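Side-chain contact in hypothetical protein PA2201 (PDB 2FEF), which is of unknown function but probably acts as an immunity protein against PoNe-type DNase toxins: residues 201-206 against 251-256. Residues are numbered along the deposited sequence; the frame is centred on the assembly and turned at random.
Sequences PRPFGQ and YAWGWW
The backbones of 201-206 and 251-256 stay well apart, with 12.8 Å between P203 CA and W253 CA, so side chains alone bridge the gap. One side is a short helical turn tied by G205 N to P201 O at 2.7 Å, with a cis peptide bond leading into P203. The other is an irregular loop that reverses in a type II' turn from W253 to W256, with G254 at positive phi. W253 has CG anti to the backbone N (chi1 171°), which sends the indole across to P203 and F204. Its far corner does the touching: W253 CH2 lies 3.5 Å from F204 CZ, and P203 CG comes within 3.9 Å of W253 CH2, at the indole edge and in its plane. F204 and the six-membered ring of W253 lie near parallel, planes at 26°, but slid apart with centroids 5.3 Å distant, barely overlapping. Within this all-helical fold, in the PoNi-type C-terminal region, the contact joins helix 201-204 to the loop before helix 258-267. P203 CG also sits over one face of the F204 ring. Y225 of helix 223-234 packs against P203 and F204, while W253 NE1 is hydrogen-bonded to Y230 OH, which satisfies this buried N-H.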
ATOM      1  N   PRO B 201      18.767 -21.244  19.152  1.00 29.54           N
ATOM      2  CA  PRO B 201      19.014 -22.652  19.400  1.00 29.23           C
ATOM      3  C   PRO B 201      17.869 -23.565  18.927  1.00 28.86           C
ATOM      4  O   PRO B 201      18.098 -24.735  18.644  1.00 28.50           O
ATOM      5  CB  PRO B 201      19.197 -22.724  20.930  1.00 29.27           C
ATOM      6  CG  PRO B 201      19.535 -21.328  21.351  1.00 30.22           C
ATOM      7  CD  PRO B 201      18.787 -20.445  20.398  1.00 30.07           C
ATOM      8  N   ARG B 202      16.661 -23.012  18.824  1.00 28.92           N
ATOM      9  CA  ARG B 202      15.500 -23.746  18.285  1.00 28.95           C
ATOM     10  C   ARG B 202      15.140 -23.062  16.957  1.00 26.83           C
ATOM     11  O   ARG B 202      14.610 -21.971  16.968  1.00 26.88           O
ATOM     12  CB  ARG B 202      14.317 -23.606  19.251  1.00 29.89           C
ATOM     13  CG  ARG B 202      14.315 -24.543  20.477  1.00 34.43           C
ATOM     14  CD  ARG B 202      15.542 -24.472  21.385  1.00 41.45           C
ATOM     15  NE  ARG B 202      15.705 -23.220  22.137  1.00 45.98           N
ATOM     16  CZ  ARG B 202      16.425 -23.103  23.259  1.00 45.43           C
ATOM     17  NH1 ARG B 202      16.532 -21.924  23.856  1.00 45.84           N
ATOM     18  NH2 ARG B 202      17.043 -24.161  23.784  1.00 46.13           N
ATOM     19  N   PRO B 203      15.380 -23.711  15.812  1.00 26.64           N
ATOM     20  CA  PRO B 203      15.832 -25.091  15.595  1.00 26.22           C
ATOM     21  C   PRO B 203      17.341 -25.338  15.500  1.00 26.09           C
ATOM     22  O   PRO B 203      17.772 -26.482  15.516  1.00 24.94           O
ATOM     23  CB  PRO B 203      15.206 -25.430  14.238  1.00 26.08           C
ATOM     24  CG  PRO B 203      15.259 -24.148  13.456  1.00 26.05           C
ATOM     25  CD  PRO B 203      15.071 -23.029  14.529  1.00 25.85           C
ATOM     26  N   PHE B 204      18.128 -24.281  15.370  1.00 27.46           N
ATOM     27  CA  PHE B 204      19.487 -24.427  14.854  1.00 28.23           C
ATOM     28  C   PHE B 204      20.533 -25.102  15.754  1.00 29.29           C
ATOM     29  O   PHE B 204      21.562 -25.565  15.261  1.00 28.95           O
ATOM     30  CB  PHE B 204      19.984 -23.080  14.333  1.00 28.30           C
ATOM     31  CG  PHE B 204      19.082 -22.463  13.313  1.00 27.31           C
ATOM     32  CD1 PHE B 204      18.380 -21.295  13.605  1.00 25.56           C
ATOM     33  CD2 PHE B 204      18.927 -23.050  12.046  1.00 26.19           C
ATOM     34  CE1 PHE B 204      17.517 -20.721  12.655  1.00 25.88           C
ATOM     35  CE2 PHE B 204      18.110 -22.452  11.090  1.00 26.15           C
ATOM     36  CZ  PHE B 204      17.398 -21.322  11.394  1.00 24.94           C
ATOM     37  N   GLY B 205      20.268 -25.166  17.063  1.00 29.64           N
ATOM     38  CA  GLY B 205      21.126 -25.924  17.982  1.00 29.70           C
ATOM     39  C   GLY B 205      21.182 -27.406  17.648  1.00 30.25           C
ATOM     40  O   GLY B 205      22.149 -28.081  17.997  1.00 29.42           O
ATOM     41  N   GLN B 206      20.154 -27.901  16.952  1.00 30.34           N
ATOM     42  CA  GLN B 206      20.051 -29.316  16.548  1.00 31.77           C
ATOM     43  C   GLN B 206      20.999 -29.696  15.402  1.00 31.93           C
ATOM     44  O   GLN B 206      21.063 -30.870  15.019  1.00 31.84           O
ATOM     45  CB  GLN B 206      18.593 -29.674  16.182  1.00 31.84           C
ATOM     46  CG  GLN B 206      17.602 -29.485  17.356  1.00 34.19           C
ATOM     47  CD  GLN B 206      17.885 -30.441  18.499  1.00 37.09           C
ATOM     48  OE1 GLN B 206      18.249 -30.025  19.601  1.00 40.75           O
ATOM     49  NE2 GLN B 206      17.752 -31.730  18.234  1.00 37.09           N
ATOM     50  N   TYR B 251       8.329 -14.271   6.490  1.00 27.93           N
ATOM     51  CA  TYR B 251       8.652 -13.269   5.460  1.00 27.28           C
ATOM     52  C   TYR B 251       9.852 -13.622   4.577  1.00 27.29           C
ATOM     53  O   TYR B 251      10.085 -12.927   3.560  1.00 27.72           O
ATOM     54  CB  TYR B 251       8.855 -11.853   6.074  1.00 28.02           C
ATOM     55  CG  TYR B 251       7.593 -11.293   6.675  1.00 27.88           C
ATOM     56  CD1 TYR B 251       6.710 -10.546   5.884  1.00 26.78           C
ATOM     57  CD2 TYR B 251       7.266 -11.520   8.037  1.00 24.22           C
ATOM     58  CE1 TYR B 251       5.538 -10.012   6.425  1.00 28.57           C
ATOM     59  CE2 TYR B 251       6.059 -11.019   8.582  1.00 25.88           C
ATOM     60  CZ  TYR B 251       5.221 -10.262   7.765  1.00 28.60           C
ATOM     61  OH  TYR B 251       4.055  -9.720   8.239  1.00 28.74           O
ATOM     62  N   ALA B 252      10.650 -14.640   4.946  1.00 25.07           N
ATOM     63  CA  ALA B 252      11.862 -14.936   4.157  1.00 25.73           C
ATOM     64  C   ALA B 252      12.183 -16.429   4.037  1.00 26.29           C
ATOM     65  O   ALA B 252      12.796 -16.849   3.075  1.00 28.00           O
ATOM     66  CB  ALA B 252      13.076 -14.201   4.712  1.00 25.50           C
ATOM     67  N   TRP B 253      11.768 -17.206   5.029  1.00 24.96           N
ATOM     68  CA  TRP B 253      12.294 -18.589   5.208  1.00 25.31           C
ATOM     69  C   TRP B 253      11.172 -19.612   5.015  1.00 24.85           C
ATOM     70  O   TRP B 253      11.277 -20.553   4.185  1.00 24.22           O
ATOM     71  CB  TRP B 253      12.940 -18.601   6.607  1.00 25.31           C
ATOM     72  CG  TRP B 253      13.388 -19.913   7.193  1.00 24.40           C
ATOM     73  CD1 TRP B 253      13.775 -21.041   6.533  1.00 26.94           C
ATOM     74  CD2 TRP B 253      13.486 -20.197   8.575  1.00 24.58           C
ATOM     75  NE1 TRP B 253      14.134 -22.029   7.438  1.00 27.25           N
ATOM     76  CE2 TRP B 253      13.964 -21.530   8.703  1.00 28.47           C
ATOM     77  CE3 TRP B 253      13.204 -19.462   9.739  1.00 24.19           C
ATOM     78  CZ2 TRP B 253      14.165 -22.132   9.944  1.00 26.33           C
ATOM     79  CZ3 TRP B 253      13.414 -20.076  10.973  1.00 24.91           C
ATOM     80  CH2 TRP B 253      13.901 -21.379  11.056  1.00 25.05           C
ATOM     81  N   GLY B 254      10.080 -19.402   5.749  1.00 25.54           N
ATOM     82  CA  GLY B 254       8.839 -20.169   5.588  1.00 25.67           C
ATOM     83  C   GLY B 254       9.018 -21.678   5.753  1.00 26.21           C
ATOM     84  O   GLY B 254       9.574 -22.162   6.751  1.00 27.34           O
ATOM     85  N   TRP B 255       8.551 -22.404   4.744  1.00 24.37           N
ATOM     86  CA  TRP B 255       8.512 -23.868   4.713  1.00 24.44           C
ATOM     87  C   TRP B 255       9.886 -24.524   4.533  1.00 24.44           C
ATOM     88  O   TRP B 255      10.066 -25.698   4.833  1.00 24.51           O
ATOM     89  CB  TRP B 255       7.629 -24.224   3.519  1.00 24.65           C
ATOM     90  CG  TRP B 255       7.332 -25.657   3.219  1.00 22.91           C
ATOM     91  CD1 TRP B 255       7.930 -26.443   2.286  1.00 24.09           C
ATOM     92  CD2 TRP B 255       6.303 -26.433   3.812  1.00 25.75           C
ATOM     93  NE1 TRP B 255       7.337 -27.675   2.255  1.00 23.91           N
ATOM     94  CE2 TRP B 255       6.318 -27.693   3.185  1.00 24.82           C
ATOM     95  CE3 TRP B 255       5.347 -26.175   4.802  1.00 26.84           C
ATOM     96  CZ2 TRP B 255       5.434 -28.711   3.539  1.00 27.76           C
ATOM     97  CZ3 TRP B 255       4.457 -27.189   5.144  1.00 24.76           C
ATOM     98  CH2 TRP B 255       4.511 -28.441   4.516  1.00 25.98           C
ATOM     99  N   TRP B 256      10.849 -23.768   4.016  1.00 23.87           N
ATOM    100  CA  TRP B 256      12.016 -24.370   3.372  1.00 24.06           C
ATOM    101  C   TRP B 256      13.225 -24.565   4.260  1.00 23.65           C
ATOM    102  O   TRP B 256      13.697 -23.639   4.886  1.00 23.98           O
ATOM    103  CB  TRP B 256      12.403 -23.534   2.131  1.00 23.38           C
ATOM    104  CG  TRP B 256      11.229 -23.484   1.208  1.00 24.15           C
ATOM    105  CD1 TRP B 256      10.422 -22.408   0.951  1.00 23.83           C
ATOM    106  CD2 TRP B 256      10.689 -24.582   0.490  1.00 23.33           C
ATOM    107  NE1 TRP B 256       9.406 -22.782   0.110  1.00 21.99           N
ATOM    108  CE2 TRP B 256       9.551 -24.111  -0.201  1.00 22.01           C
ATOM    109  CE3 TRP B 256      11.053 -25.936   0.372  1.00 22.52           C
ATOM    110  CZ2 TRP B 256       8.772 -24.930  -1.009  1.00 22.75           C
ATOM    111  CZ3 TRP B 256      10.274 -26.760  -0.429  1.00 24.81           C
ATOM    112  CH2 TRP B 256       9.149 -26.255  -1.114  1.00 25.38           C
TER